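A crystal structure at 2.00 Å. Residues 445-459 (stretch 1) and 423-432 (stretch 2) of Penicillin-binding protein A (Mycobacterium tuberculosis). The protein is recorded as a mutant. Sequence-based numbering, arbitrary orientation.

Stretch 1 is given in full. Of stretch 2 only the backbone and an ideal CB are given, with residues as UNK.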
# COMPACT_ATOMS: atom_id res chain seq x y z
N LEU A 445 9.59 -8.49 11.27
CA LEU A 445 8.25 -8.31 11.86
C LEU A 445 7.16 -8.09 10.80
O LEU A 445 6.01 -8.48 10.99
CB LEU A 445 8.25 -7.13 12.83
CG LEU A 445 7.60 -7.27 14.20
CD1 LEU A 445 7.97 -8.59 14.86
CD2 LEU A 445 7.98 -6.10 15.10
N ALA A 446 7.54 -7.44 9.70
CA ALA A 446 6.63 -7.14 8.59
C ALA A 446 6.27 -8.39 7.80
O ALA A 446 5.16 -8.49 7.26
CB ALA A 446 7.23 -6.07 7.68
N ALA A 447 7.19 -9.36 7.74
CA ALA A 447 7.03 -10.55 6.89
C ALA A 447 5.82 -11.45 7.20
O ALA A 447 5.06 -11.79 6.28
CB ALA A 447 8.33 -11.37 6.86
N PRO A 448 5.66 -11.90 8.46
CA PRO A 448 4.50 -12.79 8.72
C PRO A 448 3.14 -12.10 8.57
O PRO A 448 2.14 -12.77 8.34
CB PRO A 448 4.71 -13.26 10.16
CG PRO A 448 5.65 -12.28 10.76
CD PRO A 448 6.48 -11.69 9.67
N ILE A 449 3.11 -10.78 8.73
CA ILE A 449 1.90 -9.98 8.45
C ILE A 449 1.53 -10.10 6.97
O ILE A 449 0.37 -10.31 6.62
CB ILE A 449 2.08 -8.49 8.85
CG1 ILE A 449 2.26 -8.38 10.37
CG2 ILE A 449 0.87 -7.64 8.39
CD1 ILE A 449 2.77 -7.04 10.90
N GLY A 450 2.54 -9.98 6.11
CA GLY A 450 2.37 -10.15 4.66
C GLY A 450 1.89 -11.54 4.30
O GLY A 450 0.98 -11.70 3.50
N ARG A 451 2.49 -12.56 4.92
CA ARG A 451 2.14 -13.94 4.66
C ARG A 451 0.73 -14.29 5.14
O ARG A 451 0.03 -15.03 4.45
CB ARG A 451 3.18 -14.91 5.22
CG ARG A 451 4.56 -14.71 4.61
CD ARG A 451 5.51 -15.85 4.95
NE ARG A 451 6.83 -15.50 4.46
CZ ARG A 451 7.82 -15.04 5.23
NH1 ARG A 451 7.64 -14.94 6.55
NH2 ARG A 451 8.98 -14.71 4.69
N ALA A 452 0.31 -13.74 6.28
CA ALA A 452 -1.09 -13.95 6.76
C ALA A 452 -2.09 -13.35 5.78
O ALA A 452 -3.21 -13.85 5.61
CB ALA A 452 -1.29 -13.32 8.14
N VAL A 453 -1.70 -12.24 5.15
CA VAL A 453 -2.56 -11.55 4.19
C VAL A 453 -2.66 -12.36 2.90
O VAL A 453 -3.76 -12.55 2.36
CB VAL A 453 -2.07 -10.10 3.93
CG1 VAL A 453 -2.83 -9.47 2.80
CG2 VAL A 453 -2.25 -9.27 5.19
N ILE A 454 -1.51 -12.85 2.43
CA ILE A 454 -1.46 -13.74 1.27
C ILE A 454 -2.26 -15.02 1.51
O ILE A 454 -3.02 -15.46 0.65
CB ILE A 454 0.01 -14.07 0.88
CG1 ILE A 454 0.69 -12.80 0.36
CG2 ILE A 454 0.04 -15.18 -0.18
CD1 ILE A 454 2.24 -12.86 0.29
N GLU A 455 -2.09 -15.61 2.70
CA GLU A 455 -2.81 -16.84 3.05
C GLU A 455 -4.31 -16.60 2.94
O GLU A 455 -5.02 -17.41 2.34
CB GLU A 455 -2.44 -17.31 4.45
CG GLU A 455 -3.07 -18.66 4.85
CD GLU A 455 -2.42 -19.26 6.09
OE1 GLU A 455 -1.29 -18.84 6.45
OE2 GLU A 455 -3.04 -20.17 6.71
N ALA A 456 -4.78 -15.48 3.50
CA ALA A 456 -6.20 -15.12 3.47
C ALA A 456 -6.69 -14.96 2.04
O ALA A 456 -7.78 -15.44 1.68
CB ALA A 456 -6.44 -13.85 4.27
N ALA A 457 -5.89 -14.29 1.21
CA ALA A 457 -6.19 -14.11 -0.21
C ALA A 457 -6.32 -15.41 -1.00
O ALA A 457 -7.14 -15.51 -1.91
CB ALA A 457 -5.13 -13.20 -0.86
N LEU A 458 -5.50 -16.40 -0.65
CA LEU A 458 -5.43 -17.65 -1.42
C LEU A 458 -6.31 -18.79 -0.89
O LEU A 458 -6.44 -19.84 -1.53
CB LEU A 458 -3.97 -18.12 -1.53
CG LEU A 458 -3.01 -17.15 -2.23
CD1 LEU A 458 -1.61 -17.72 -2.31
CD2 LEU A 458 -3.53 -16.76 -3.62
N GLN A 459 -6.92 -18.57 0.27
CA GLN A 459 -7.78 -19.60 0.86
C GLN A 459 -8.95 -20.02 -0.04
O GLN A 459 -9.84 -19.22 -0.35
CB GLN A 459 -8.31 -19.12 2.21
CG GLN A 459 -7.37 -19.38 3.36
CD GLN A 459 -8.10 -19.42 4.69
OE1 GLN A 459 -9.22 -18.89 4.83
NE2 GLN A 459 -7.47 -20.05 5.68
N UNK A 423 0.64 -15.32 -10.17
CA UNK A 423 0.20 -14.55 -9.00
C UNK A 423 -1.28 -14.15 -8.97
O UNK A 423 -1.87 -13.82 -10.00
CB UNK A 423 1.04 -13.28 -8.91
N UNK A 424 -1.86 -14.17 -7.77
CA UNK A 424 -3.26 -13.79 -7.57
C UNK A 424 -3.40 -12.64 -6.58
O UNK A 424 -4.45 -12.01 -6.48
CB UNK A 424 -4.07 -14.99 -7.08
N UNK A 425 -2.31 -12.35 -5.89
CA UNK A 425 -2.30 -11.31 -4.89
C UNK A 425 -0.89 -10.72 -4.79
O UNK A 425 0.11 -11.43 -4.95
CB UNK A 425 -2.77 -11.85 -3.54
N UNK A 426 -0.82 -9.43 -4.55
CA UNK A 426 0.43 -8.75 -4.25
C UNK A 426 0.17 -7.93 -2.99
O UNK A 426 -0.93 -7.40 -2.84
CB UNK A 426 0.91 -7.88 -5.41
N UNK A 427 1.16 -7.81 -2.12
CA UNK A 427 0.97 -7.12 -0.84
C UNK A 427 2.12 -6.18 -0.55
O UNK A 427 3.24 -6.36 -1.04
CB UNK A 427 0.82 -8.13 0.30
N UNK A 428 1.82 -5.14 0.22
CA UNK A 428 2.86 -4.35 0.87
C UNK A 428 2.48 -4.18 2.31
O UNK A 428 1.33 -3.85 2.62
CB UNK A 428 3.06 -2.99 0.19
N UNK A 429 3.45 -4.42 3.19
CA UNK A 429 3.27 -4.20 4.62
C UNK A 429 4.29 -3.17 5.01
O UNK A 429 5.49 -3.32 4.71
CB UNK A 429 3.42 -5.49 5.44
N UNK A 430 3.82 -2.11 5.64
CA UNK A 430 4.73 -1.19 6.31
C UNK A 430 4.44 -1.19 7.81
O UNK A 430 3.31 -0.89 8.22
CB UNK A 430 4.60 0.22 5.73
N UNK A 431 5.45 -1.55 8.61
CA UNK A 431 5.37 -1.43 10.06
C UNK A 431 6.29 -0.29 10.48
O UNK A 431 7.52 -0.42 10.42
CB UNK A 431 5.75 -2.74 10.75
N UNK A 432 5.68 0.83 10.87
CA UNK A 432 6.45 1.99 11.31
C UNK A 432 7.24 1.65 12.58
O UNK A 432 6.70 1.09 13.54
CB UNK A 432 5.53 3.18 11.56

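Helix 446-458 packs on strand 425-431, running roughly antiparallel to it, with the axes 8.1 Å apart at closest approach and the N-to-C directions at 146°. No hydrogen bond links the two, so side-chain packing makes the contact, and CB direction alternates along the strand.

At position 423 the CB points sideways, with nothing of stretch 1 within 5.5 Å. The phi of -63° and psi of 143° allow many residues, proline included; the residue is Pro423, which makes no contact.

Position 424 directs its CB toward the helix end, and the ideal CB lies 3.9 Å from Leu458 CD2. An aliphatic stem suits this spot, whether it ends in methyls or carries a polar tip beyond the leucine. The residue is Lys424: its CB sits 3.9 Å from Leu458 CD2, while the end of the chain leads away.

At 425 the extended backbone (-151°/145°) aims the CB at Ala457, whose CB is 3.8 Å from the ideal CB. Leu458 and Ile454 add more hydrocarbon, and little depth remains in front of the alanine. A small or beta-branched apolar residue would fit. Val425 straddles the site: CG2 meets Ala457 CB at 3.6 Å, and CG1 reaches Leu458 CD2 and Ile454 CG2, both at 4.1 Å.

Position 426 points away from the helix, so stretch 1 sets no preference; it is Ala426.

At 427 the CB again points toward the helix, and the ideal CB is 4.6 Å from Val453 CG1 and 4.7 Å from Ile454 CG1. Valine, isoleucine or perhaps leucine could use this space. In Val427, CG1 packs against Val453 CG1 (3.6 Å) and Ile454 CG1 (3.9 Å), whereas CG2 lies 4.1 Å from Gly450 O.

Position 428 faces away and is likewise unconstrained by the helix; it is Ala428.

Position 429 meets backbone as well as side chains: its ideal CB is 3.9 Å from Ala446 O and 4.6 Å from Gly450 N. The CB points toward the helix, and with main chain this near a compact apolar group suits the position. Val429 places CG2 3.6 Å from Gly450 CA and CG1 3.8 Å from Ile449 CG2.

Position 430 points away, leaving its choice open; it is Leu430.

At 431 the CB turns toward Ala446 and Ile449, with the nearest atom, Ala446 CB, 4.8 Å from the ideal CB. A medium-sized aliphatic group can close that gap. Val431 does so with CG2, 3.8 Å from Ile449 CD1 and 4.2 Å from Ala446 CB.

Position 432 is out of reach and could be polar; Glu432 bonds elsewhere in the structure through OE2.

Stretch 2 (423-432) PKVAVAVLVE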
# COMPACT_ATOMS: atom_id res chain seq x y z
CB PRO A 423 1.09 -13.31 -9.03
CG PRO A 423 2.29 -13.72 -9.87
CD PRO A 423 1.72 -14.62 -10.90
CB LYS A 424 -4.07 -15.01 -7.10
CG LYS A 424 -4.28 -16.00 -8.22
CD LYS A 424 -3.90 -17.40 -7.80
CE LYS A 424 -3.86 -18.38 -9.00
NZ LYS A 424 -2.56 -19.15 -9.07
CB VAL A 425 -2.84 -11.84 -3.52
CG1 VAL A 425 -1.98 -13.03 -3.00
CG2 VAL A 425 -3.00 -10.73 -2.48
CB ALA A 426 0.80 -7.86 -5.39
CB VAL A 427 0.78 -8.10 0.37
CG1 VAL A 427 -0.41 -9.03 0.14
CG2 VAL A 427 2.08 -8.93 0.66
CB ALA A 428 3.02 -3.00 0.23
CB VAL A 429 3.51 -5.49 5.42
CG1 VAL A 429 3.40 -5.25 6.93
CG2 VAL A 429 2.58 -6.58 4.96
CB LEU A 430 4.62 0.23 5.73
CG LEU A 430 5.32 1.24 6.66
CD1 LEU A 430 6.83 1.31 6.40
CD2 LEU A 430 4.64 2.57 6.51
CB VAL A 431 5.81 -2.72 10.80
CG1 VAL A 431 5.74 -2.50 12.29
CG2 VAL A 431 4.94 -3.91 10.40
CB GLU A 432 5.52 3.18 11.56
CG GLU A 432 4.82 3.67 10.29
CD GLU A 432 4.17 5.02 10.45
OE1 GLU A 432 4.75 5.90 11.13
OE2 GLU A 432 3.08 5.22 9.88
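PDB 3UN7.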